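Local coordinates for Sts-2 protein (Mus musculus, PDB 3D4I) that shows acid-dependent phosphatase activity in its histidine-phosphatase domain and probably interferes with CBL-mediated down-regulation of activated receptor tyrosine kinases, at residues Q74-G79 with L108-L113; G18-Q23 with A97-Q102; C33-A36 with Y40-P43; K27-Q32 with D64-S69. All coordinates share one frame; numbering follows the deposited sequence.

Contact 1 (Q74-G79 with L108-L113); sequences QARLAG and LEELKL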
# COMPACT_ATOMS: atom_id res chain seq x y z
N GLN A 74 2.60 -3.69 1.16
CA GLN A 74 3.82 -3.98 0.40
C GLN A 74 4.17 -5.47 0.45
O GLN A 74 4.49 -6.06 -0.57
CB GLN A 74 4.99 -3.13 0.90
CG GLN A 74 4.74 -1.61 0.80
CD GLN A 74 5.71 -0.82 1.64
OE1 GLN A 74 6.23 -1.33 2.64
NE2 GLN A 74 5.97 0.40 1.25
N ALA A 75 4.06 -6.07 1.64
CA ALA A 75 4.40 -7.48 1.84
C ALA A 75 3.46 -8.38 1.05
O ALA A 75 3.91 -9.30 0.35
CB ALA A 75 4.35 -7.82 3.36
N ARG A 76 2.16 -8.08 1.12
CA ARG A 76 1.17 -8.84 0.36
C ARG A 76 1.35 -8.71 -1.15
O ARG A 76 1.17 -9.69 -1.91
CB ARG A 76 -0.26 -8.47 0.80
CG ARG A 76 -0.64 -8.87 2.27
CD ARG A 76 -2.14 -8.57 2.54
NE ARG A 76 -2.63 -9.13 3.83
CZ ARG A 76 -3.57 -8.58 4.61
NH1 ARG A 76 -4.15 -7.42 4.31
NH2 ARG A 76 -3.94 -9.22 5.72
N LEU A 77 1.66 -7.50 -1.62
CA LEU A 77 1.88 -7.26 -3.05
C LEU A 77 3.07 -8.06 -3.58
O LEU A 77 2.99 -8.69 -4.66
CB LEU A 77 2.09 -5.75 -3.32
CG LEU A 77 1.94 -5.26 -4.77
CD1 LEU A 77 0.46 -5.32 -5.19
CD2 LEU A 77 2.49 -3.87 -4.88
N ALA A 78 4.17 -8.04 -2.84
CA ALA A 78 5.33 -8.91 -3.12
C ALA A 78 4.99 -10.42 -3.14
O ALA A 78 5.42 -11.13 -4.04
CB ALA A 78 6.45 -8.63 -2.11
N GLY A 79 4.25 -10.90 -2.14
CA GLY A 79 3.83 -12.31 -2.09
C GLY A 79 2.98 -12.70 -3.31
O GLY A 79 3.18 -13.76 -3.92
N LEU A 108 3.74 -15.34 2.65
CA LEU A 108 3.26 -16.72 2.62
C LEU A 108 1.75 -16.85 2.39
O LEU A 108 1.31 -17.77 1.71
CB LEU A 108 3.65 -17.45 3.90
CG LEU A 108 5.09 -17.97 4.02
CD1 LEU A 108 5.37 -18.24 5.49
CD2 LEU A 108 5.31 -19.24 3.19
N GLU A 109 0.96 -15.95 2.99
CA GLU A 109 -0.49 -15.96 2.82
C GLU A 109 -0.85 -15.72 1.35
O GLU A 109 -1.70 -16.43 0.78
CB GLU A 109 -1.16 -14.97 3.77
CG GLU A 109 -1.38 -15.56 5.16
CD GLU A 109 -1.82 -14.52 6.20
OE1 GLU A 109 -2.13 -13.36 5.83
OE2 GLU A 109 -1.85 -14.88 7.39
N GLU A 110 -0.16 -14.78 0.71
CA GLU A 110 -0.41 -14.49 -0.70
C GLU A 110 0.15 -15.54 -1.64
O GLU A 110 -0.35 -15.71 -2.76
CB GLU A 110 0.14 -13.12 -1.08
CG GLU A 110 -0.61 -11.95 -0.47
CD GLU A 110 -2.05 -11.85 -0.92
OE1 GLU A 110 -2.36 -12.17 -2.10
OE2 GLU A 110 -2.87 -11.48 -0.06
N LEU A 111 1.19 -16.25 -1.19
CA LEU A 111 1.69 -17.43 -1.91
C LEU A 111 0.79 -18.66 -1.75
O LEU A 111 0.99 -19.65 -2.44
CB LEU A 111 3.07 -17.81 -1.38
CG LEU A 111 4.42 -17.76 -2.12
CD1 LEU A 111 4.35 -17.69 -3.67
CD2 LEU A 111 5.36 -16.76 -1.55
N LYS A 112 -0.13 -18.62 -0.79
CA LYS A 112 -0.98 -19.76 -0.41
C LYS A 112 -0.21 -20.90 0.25
O LYS A 112 -0.62 -22.08 0.20
CB LYS A 112 -1.83 -20.26 -1.59
CG LYS A 112 -2.79 -19.23 -2.14
CD LYS A 112 -3.56 -19.75 -3.35
CE LYS A 112 -4.10 -18.59 -4.21
NZ LYS A 112 -4.51 -17.42 -3.40
N LEU A 113 0.88 -20.54 0.91
CA LEU A 113 1.79 -21.50 1.52
C LEU A 113 1.86 -21.37 3.04
O LEU A 113 2.69 -22.02 3.67
CB LEU A 113 3.19 -21.34 0.90
CG LEU A 113 3.30 -21.65 -0.59
CD1 LEU A 113 4.72 -21.33 -1.05
CD2 LEU A 113 2.96 -23.12 -0.86
O HOH W 1 -1.83 -11.55 4.16

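Contact 2 (G18-Q23 with A97-Q102); sequences GERVDQ and ALRCVQ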
# COMPACT_ATOMS: atom_id res chain seq x y z
N GLY A 18 8.56 -4.87 5.33
CA GLY A 18 7.75 -3.73 4.92
C GLY A 18 7.86 -2.52 5.83
O GLY A 18 8.57 -2.53 6.86
N GLU A 19 7.15 -1.47 5.44
CA GLU A 19 7.21 -0.21 6.18
C GLU A 19 6.84 -0.45 7.65
O GLU A 19 5.84 -1.10 7.95
CB GLU A 19 6.25 0.80 5.54
CG GLU A 19 6.32 2.18 6.21
CD GLU A 19 5.24 3.10 5.66
OE1 GLU A 19 4.08 2.92 6.05
OE2 GLU A 19 5.57 4.03 4.89
N ARG A 20 7.66 0.08 8.56
CA ARG A 20 7.40 -0.01 9.99
C ARG A 20 6.69 1.25 10.50
O ARG A 20 6.93 2.37 10.01
CB ARG A 20 8.70 -0.33 10.76
CG ARG A 20 9.87 0.52 10.42
CD ARG A 20 11.20 -0.02 10.97
NE ARG A 20 11.31 0.18 12.40
CZ ARG A 20 12.43 -0.04 13.10
NH1 ARG A 20 13.55 -0.44 12.47
NH2 ARG A 20 12.43 0.18 14.41
N VAL A 21 5.76 1.07 11.44
CA VAL A 21 4.91 2.20 11.88
C VAL A 21 5.75 3.35 12.37
O VAL A 21 5.41 4.51 12.10
CB VAL A 21 3.88 1.84 13.00
CG1 VAL A 21 2.69 1.13 12.41
CG2 VAL A 21 4.52 1.06 14.12
N ASP A 22 6.85 3.05 13.06
CA ASP A 22 7.68 4.14 13.59
C ASP A 22 8.49 4.91 12.54
O ASP A 22 8.98 5.99 12.85
CB ASP A 22 8.59 3.68 14.73
CG ASP A 22 9.56 2.58 14.32
OD1 ASP A 22 9.23 1.77 13.44
OD2 ASP A 22 10.66 2.52 14.90
N GLN A 23 8.60 4.39 11.31
CA GLN A 23 9.30 5.13 10.24
C GLN A 23 8.44 6.34 9.86
O GLN A 23 8.96 7.42 9.49
CB GLN A 23 9.46 4.30 8.94
CG GLN A 23 10.47 4.94 7.98
CD GLN A 23 10.51 4.30 6.61
OE1 GLN A 23 10.46 3.08 6.46
NE2 GLN A 23 10.63 5.14 5.59
N ALA A 97 12.44 -10.04 14.87
CA ALA A 97 11.72 -8.77 14.90
C ALA A 97 10.30 -8.94 14.37
O ALA A 97 10.06 -9.62 13.36
CB ALA A 97 12.46 -7.69 14.13
N LEU A 98 9.33 -8.32 15.06
CA LEU A 98 7.94 -8.45 14.66
C LEU A 98 7.73 -8.09 13.20
O LEU A 98 7.06 -8.81 12.48
CB LEU A 98 7.05 -7.54 15.54
CG LEU A 98 5.54 -7.56 15.27
CD1 LEU A 98 4.96 -8.97 15.38
CD2 LEU A 98 4.84 -6.58 16.25
N ARG A 99 8.29 -6.96 12.79
CA ARG A 99 8.15 -6.46 11.42
C ARG A 99 8.59 -7.49 10.37
O ARG A 99 7.97 -7.59 9.31
CB ARG A 99 8.90 -5.11 11.25
CG ARG A 99 10.42 -5.18 11.48
CD ARG A 99 10.92 -3.78 11.68
NE ARG A 99 12.36 -3.67 11.92
CZ ARG A 99 12.97 -3.69 13.10
NH1 ARG A 99 12.31 -3.93 14.23
NH2 ARG A 99 14.28 -3.50 13.13
N CYS A 100 9.62 -8.28 10.71
CA CYS A 100 10.12 -9.33 9.82
C CYS A 100 9.24 -10.55 9.82
O CYS A 100 8.89 -11.05 8.76
CB CYS A 100 11.57 -9.71 10.17
SG CYS A 100 12.72 -8.35 10.05
N VAL A 101 8.88 -11.05 11.01
CA VAL A 101 7.92 -12.18 11.06
C VAL A 101 6.56 -11.83 10.38
O VAL A 101 5.97 -12.68 9.69
CB VAL A 101 7.72 -12.76 12.51
CG1 VAL A 101 6.78 -13.93 12.50
CG2 VAL A 101 9.04 -13.23 13.12
N GLN A 102 6.09 -10.59 10.54
CA GLN A 102 4.84 -10.17 9.87
C GLN A 102 4.97 -10.16 8.34
O GLN A 102 4.08 -10.63 7.61
CB GLN A 102 4.37 -8.81 10.37
CG GLN A 102 3.77 -8.85 11.80
CD GLN A 102 3.42 -7.47 12.32
OE1 GLN A 102 4.17 -6.49 12.11
NE2 GLN A 102 2.29 -7.38 13.03

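Contact 3 (C33-A36 with Y40-P43); sequences CTTA and YYRP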
# COMPACT_ATOMS: atom_id res chain seq x y z
N CYS A 33 -0.75 6.00 19.97
CA CYS A 33 -1.78 4.99 19.75
C CYS A 33 -2.19 4.26 21.02
O CYS A 33 -2.79 3.20 20.95
CB CYS A 33 -1.32 3.98 18.66
SG CYS A 33 0.06 2.90 19.09
N THR A 34 -1.90 4.89 22.18
CA THR A 34 -2.25 4.37 23.51
C THR A 34 -3.27 5.30 24.14
O THR A 34 -3.02 6.50 24.27
CB THR A 34 -0.97 4.28 24.41
OG1 THR A 34 0.01 3.44 23.79
CG2 THR A 34 -1.28 3.71 25.80
N THR A 35 -4.43 4.77 24.51
CA THR A 35 -5.48 5.60 25.11
C THR A 35 -5.11 5.96 26.54
O THR A 35 -4.20 5.37 27.11
CB THR A 35 -6.85 4.89 25.12
OG1 THR A 35 -6.81 3.79 26.03
CG2 THR A 35 -7.22 4.38 23.74
N ALA A 36 -5.85 6.90 27.13
CA ALA A 36 -5.61 7.27 28.54
C ALA A 36 -5.67 6.06 29.50
O ALA A 36 -4.98 6.05 30.53
CB ALA A 36 -6.59 8.38 28.98
N TYR A 40 -4.77 -0.04 23.03
CA TYR A 40 -4.40 0.30 21.65
C TYR A 40 -5.58 0.89 20.87
O TYR A 40 -6.69 0.38 20.94
CB TYR A 40 -3.84 -0.91 20.91
CG TYR A 40 -3.48 -0.66 19.44
CD1 TYR A 40 -2.32 0.02 19.10
CD2 TYR A 40 -4.30 -1.13 18.40
CE1 TYR A 40 -1.99 0.27 17.78
CE2 TYR A 40 -3.97 -0.89 17.05
CZ TYR A 40 -2.81 -0.19 16.77
OH TYR A 40 -2.44 0.05 15.47
N TYR A 41 -5.35 1.97 20.13
CA TYR A 41 -6.33 2.43 19.15
C TYR A 41 -5.59 2.99 17.94
O TYR A 41 -4.36 3.16 18.00
CB TYR A 41 -7.28 3.45 19.79
CG TYR A 41 -6.75 4.87 19.86
CD1 TYR A 41 -5.74 5.24 20.75
CD2 TYR A 41 -7.28 5.85 19.03
CE1 TYR A 41 -5.28 6.56 20.81
CE2 TYR A 41 -6.84 7.16 19.07
CZ TYR A 41 -5.83 7.50 19.94
OH TYR A 41 -5.44 8.81 19.95
N ARG A 42 -6.30 3.26 16.84
CA ARG A 42 -5.64 3.75 15.62
C ARG A 42 -5.92 5.22 15.45
O ARG A 42 -7.03 5.59 15.09
CB ARG A 42 -6.13 3.02 14.35
CG ARG A 42 -6.02 1.52 14.32
CD ARG A 42 -6.88 0.93 13.15
NE ARG A 42 -6.27 1.09 11.82
CZ ARG A 42 -6.89 0.88 10.66
NH1 ARG A 42 -8.17 0.52 10.63
NH2 ARG A 42 -6.26 1.05 9.53
N PRO A 43 -4.93 6.09 15.71
CA PRO A 43 -5.13 7.50 15.46
C PRO A 43 -4.99 7.90 13.97
O PRO A 43 -5.28 9.04 13.62
CB PRO A 43 -4.03 8.17 16.29
CG PRO A 43 -2.97 7.14 16.41
CD PRO A 43 -3.60 5.80 16.29

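Contact 4 (K27-Q32 with D64-S69); sequences KSWLQQ and DPPLSS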
# COMPACT_ATOMS: atom_id res chain seq x y z
N LYS A 27 9.48 8.43 16.73
CA LYS A 27 9.83 7.69 17.95
C LYS A 27 8.70 7.65 19.00
O LYS A 27 8.64 6.72 19.79
CB LYS A 27 11.20 8.16 18.54
CG LYS A 27 11.37 9.67 18.77
CD LYS A 27 12.86 10.00 19.15
CE LYS A 27 13.12 11.50 19.50
NZ LYS A 27 14.59 11.78 19.96
N SER A 28 7.79 8.63 18.95
CA SER A 28 6.61 8.71 19.82
C SER A 28 5.39 7.91 19.36
O SER A 28 4.33 8.05 19.93
CB SER A 28 6.20 10.16 20.02
OG SER A 28 5.51 10.71 18.91
N TRP A 29 5.55 7.07 18.33
CA TRP A 29 4.41 6.32 17.75
C TRP A 29 3.58 5.58 18.82
O TRP A 29 2.36 5.59 18.76
CB TRP A 29 4.89 5.35 16.64
CG TRP A 29 5.52 4.11 17.20
CD1 TRP A 29 6.82 3.95 17.58
CD2 TRP A 29 4.86 2.87 17.51
NE1 TRP A 29 7.01 2.70 18.09
CE2 TRP A 29 5.83 2.01 18.06
CE3 TRP A 29 3.54 2.40 17.36
CZ2 TRP A 29 5.54 0.70 18.46
CZ3 TRP A 29 3.24 1.10 17.77
CH2 TRP A 29 4.24 0.27 18.31
N LEU A 30 4.23 4.94 19.78
CA LEU A 30 3.49 4.12 20.77
C LEU A 30 2.58 4.96 21.68
O LEU A 30 1.45 4.55 21.98
CB LEU A 30 4.42 3.19 21.56
CG LEU A 30 3.77 2.22 22.57
CD1 LEU A 30 2.75 1.32 21.86
CD2 LEU A 30 4.85 1.37 23.28
N GLN A 31 3.05 6.13 22.07
CA GLN A 31 2.24 7.06 22.87
C GLN A 31 1.09 7.65 22.05
O GLN A 31 0.04 7.93 22.60
CB GLN A 31 3.09 8.19 23.49
CG GLN A 31 4.06 7.72 24.57
CD GLN A 31 5.20 6.92 24.03
OE1 GLN A 31 5.83 7.32 23.06
NE2 GLN A 31 5.45 5.76 24.61
N GLN A 32 1.27 7.80 20.73
CA GLN A 32 0.18 8.24 19.84
C GLN A 32 -1.01 7.29 19.82
O GLN A 32 -2.15 7.72 19.65
CB GLN A 32 0.69 8.43 18.39
CG GLN A 32 1.77 9.52 18.27
CD GLN A 32 2.43 9.55 16.91
OE1 GLN A 32 1.78 9.36 15.89
NE2 GLN A 32 3.72 9.80 16.89
N ASP A 64 10.08 -2.86 19.22
CA ASP A 64 9.79 -3.97 18.32
C ASP A 64 8.49 -3.63 17.60
O ASP A 64 7.48 -4.28 17.78
CB ASP A 64 9.67 -5.28 19.11
CG ASP A 64 9.52 -6.52 18.22
OD1 ASP A 64 10.08 -6.55 17.08
OD2 ASP A 64 8.84 -7.45 18.66
N PRO A 65 8.53 -2.57 16.77
CA PRO A 65 7.29 -2.05 16.19
C PRO A 65 6.71 -2.93 15.07
O PRO A 65 7.46 -3.64 14.38
CB PRO A 65 7.70 -0.66 15.69
CG PRO A 65 9.17 -0.85 15.33
CD PRO A 65 9.71 -1.78 16.38
N PRO A 66 5.37 -2.89 14.89
CA PRO A 66 4.72 -3.65 13.84
C PRO A 66 4.84 -2.99 12.48
O PRO A 66 5.26 -1.83 12.36
CB PRO A 66 3.26 -3.65 14.28
CG PRO A 66 3.09 -2.33 14.96
CD PRO A 66 4.38 -2.17 15.72
N LEU A 67 4.45 -3.72 11.44
CA LEU A 67 4.31 -3.13 10.13
C LEU A 67 3.17 -2.13 10.18
O LEU A 67 2.20 -2.34 10.88
CB LEU A 67 3.92 -4.22 9.12
CG LEU A 67 5.01 -5.23 8.77
CD1 LEU A 67 4.44 -6.24 7.77
CD2 LEU A 67 6.19 -4.52 8.22
N SER A 68 3.28 -1.04 9.44
CA SER A 68 2.14 -0.15 9.19
C SER A 68 1.18 -0.83 8.25
O SER A 68 1.50 -1.88 7.66
CB SER A 68 2.64 1.14 8.55
OG SER A 68 3.20 0.84 7.26
N SER A 69 -0.01 -0.24 8.07
CA SER A 69 -0.95 -0.73 7.06
C SER A 69 -0.30 -0.78 5.66
O SER A 69 -0.52 -1.72 4.89
CB SER A 69 -2.18 0.18 7.04
OG SER A 69 -2.83 0.11 8.31

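Contact 1 (Q74-G79 with L108-L113)
Gly79 and Arg76 meet Glu110 in a close helix-to-helix contact, where helix 69-85 packs against the last turn of helix 98-111 in the alpha/beta fold of the histidine phosphatases. Strand 89-94 of the mixed sheet joins the two helices, and Leu108 and Leu111 face that strand, on Val92 and Val89. The backbones approach most closely at Gly79 and Glu110, whose CA atoms are 5.0 Å apart. Gly79 makes this possible by having no side chain: a CB on it would point at the other helix and fall 3.0 Å from Glu110 CB, a clash. That CB instead packs on the glycine backbone, 3.6 Å from Gly79 C.

Glu110 CG, anti to its own carbonyl carbon (chi1 -69°), is laid on the backbone of Arg76, 3.2 Å from Arg76 O. A bend at chi2 then turns the carboxylate back along the arginine. CB, CG and CD of Arg76 run past the glutamate, with Arg76 CB 3.7 Å from Glu110 CG. The guanidinium and carboxylate planes are turned 65° apart, and Glu110 OE2 lies well out of the guanidinium plane, so the two charges are merely near each other. The arginine reaches Glu109 through a water, which sits in the guanidinium plane at its edge, accepts from Arg76 NE and donates to Glu109 OE1.

Helix 98-111 ends just past the contact in a Schellman motif. Lys112 takes a positive phi of 67°, its N bonds back to Glu109 O at 3.1 Å, and Leu113 N reaches Leu108 O at 2.9 Å.

Contact 2 (G18-Q23 with A97-Q102)
Arg20 lays its guanidinium flat on that of Arg99, the group centres 3.7 Å apart and the planes 29° from parallel. The overlap is offset: Arg20 NH1 sits over a face of the other group, 3.2 Å from Arg99 NH2 and 3.4 Å from Arg99 CZ. All of these nitrogens are donors, so no hydrogen bond joins the pair, and the contact is one of stacked faces. It continues into the aliphatic chains, where Arg20 CD lies 3.8 Å from Arg99 CD. Arg99 runs extended from CG to NE, whereas Arg20 folds at chi3 (-74°).

That fold lets Arg20 grip Asp22 side-on with two nitrogens. Arg20 NE reaches Asp22 OD1 at 2.8 Å and Arg20 NH2 reaches Asp22 OD2 at 3.0 Å, both on syn lone pairs, although the carboxylate is tilted out of the guanidinium plane. Asp22 thus probably offsets the charge of Arg20 and limits its rotation, while Arg99 has its own acid in Glu132, a salt bridge through NH2.

Arg99 also packs on His17 and His202, and Gly18 directly follows His17. An arginine beside two histidines, one of them in an Arg-His-Gly sequence, is consistent with the phosphate pocket of the histidine phosphatase superfamily.

Contact 3 (C33-A36 with Y40-P43)
The Tyr40 ring receives Cys33 SG at its edge, near the ring plane: the sulfur is 4.7 Å from the ring centroid, 75° off the normal, and 3.6 Å from Tyr40 CE1. This is a Cys sulfur-aromatic contact. The Tyr41 ring is met obliquely by Thr35, whose CG2 comes to 3.4 Å from Tyr41 CD1, and by the Cys33 carbonyl, whose O lies 3.6 Å from the same CD1. With chi1 at 82°, Tyr41 holds its ring back across the 33-36 backbone.

A single beta bridge, Thr34 with Tyr40, closes a short turn in the long surface loop between helices 29-32 and 69-85. A hydrogen bond beside it, from Tyr41 N to Cys33 O, is 3.0 Å long and fairly straight at 164°. The same oxygen takes a CA-H...O contact from Tyr40 CA at 3.4 Å. A serine in place of Tyr41 could keep the backbone bond but would probably leave Thr35 CG2 without its aromatic partner and uncover one side of the Cys33 carbonyl group.

Tyr40 is tethered farther along the loop by its OH, bonded to Pro48 O, and Thr35 OG1 bonds to Asp37. Cys33 CB also packs on Pro43 CD, 3.8 Å away.

Contact 4 (K27-Q32 with D64-S69)
The backbones that bring Trp29 to Pro65 and Pro66 differ in kind and share no hydrogen bond: 27-32 enters the short helix 29-32, while 64-69 is extended, with polyproline-like torsions from Pro65 to Ser68. Ser28 is the N-cap residue of the short helix, and Gln32 N bonds to Ser28 O at 3.2 Å. The side chain of Gln32 turns back along the same turn, with Gln32 NE2 giving a bond to Ser28 OG at 2.8 Å and 157°, the hydroxyl lying in the amide plane.

Across the contact the indole does the touching, through its six-membered ring. CG of Trp29 stands between the backbone N and the carbonyl carbon (chi1 77°), and this sends the ring toward the prolines. Trp29 CH2 meets Pro66 CD at 3.6 Å, and Trp29 CZ2 meets Pro65 CB at 3.8 Å, both carbons approaching obliquely. Leu30 CB lies over the centre of one indole face, 3.9 Å above its plane.

In the histidine phosphatase fold this joins the segment leading into helix 69-85 to a helix on the long excursion before it. With an alanine here in place of Trp29, the space beside both prolines would probably be left unfilled, and Val21 and Asp22, which also touch the indole, would lose that neighbour. The prolines press on helix 98-111 as well, Pro65 on Arg99 and Pro66 on Leu98 and Gln102. At the far end of the segment Ser68 is the N-cap of helix 69-85, its OG bonded to Gly71 N.

Contact 2 lies at the probable phosphate pocket, where Arg99 packs on His17 and His202, and contacts 1 and 4 both touch it. Contact 4 is its nearest neighbour, with centres about 9 Å apart, tied by Glu19 OE1 to Ser68 OG (2.6 Å) and by Leu98 N to Asp64 OD1 (2.8 Å). Contact 1, about 15 Å away between centres, shares helix 98-111 with contact 2 and reaches it through Gln74 OE1 to Glu19 N (3.0 Å). Contact 3 lies farther out and packs on contact 4, Pro43 CG against Gln32 O. Contacts 1 and 3, with centres about 28 Å apart in one chain, meet across the dimer: Arg42 packs on Leu77 of the second subunit.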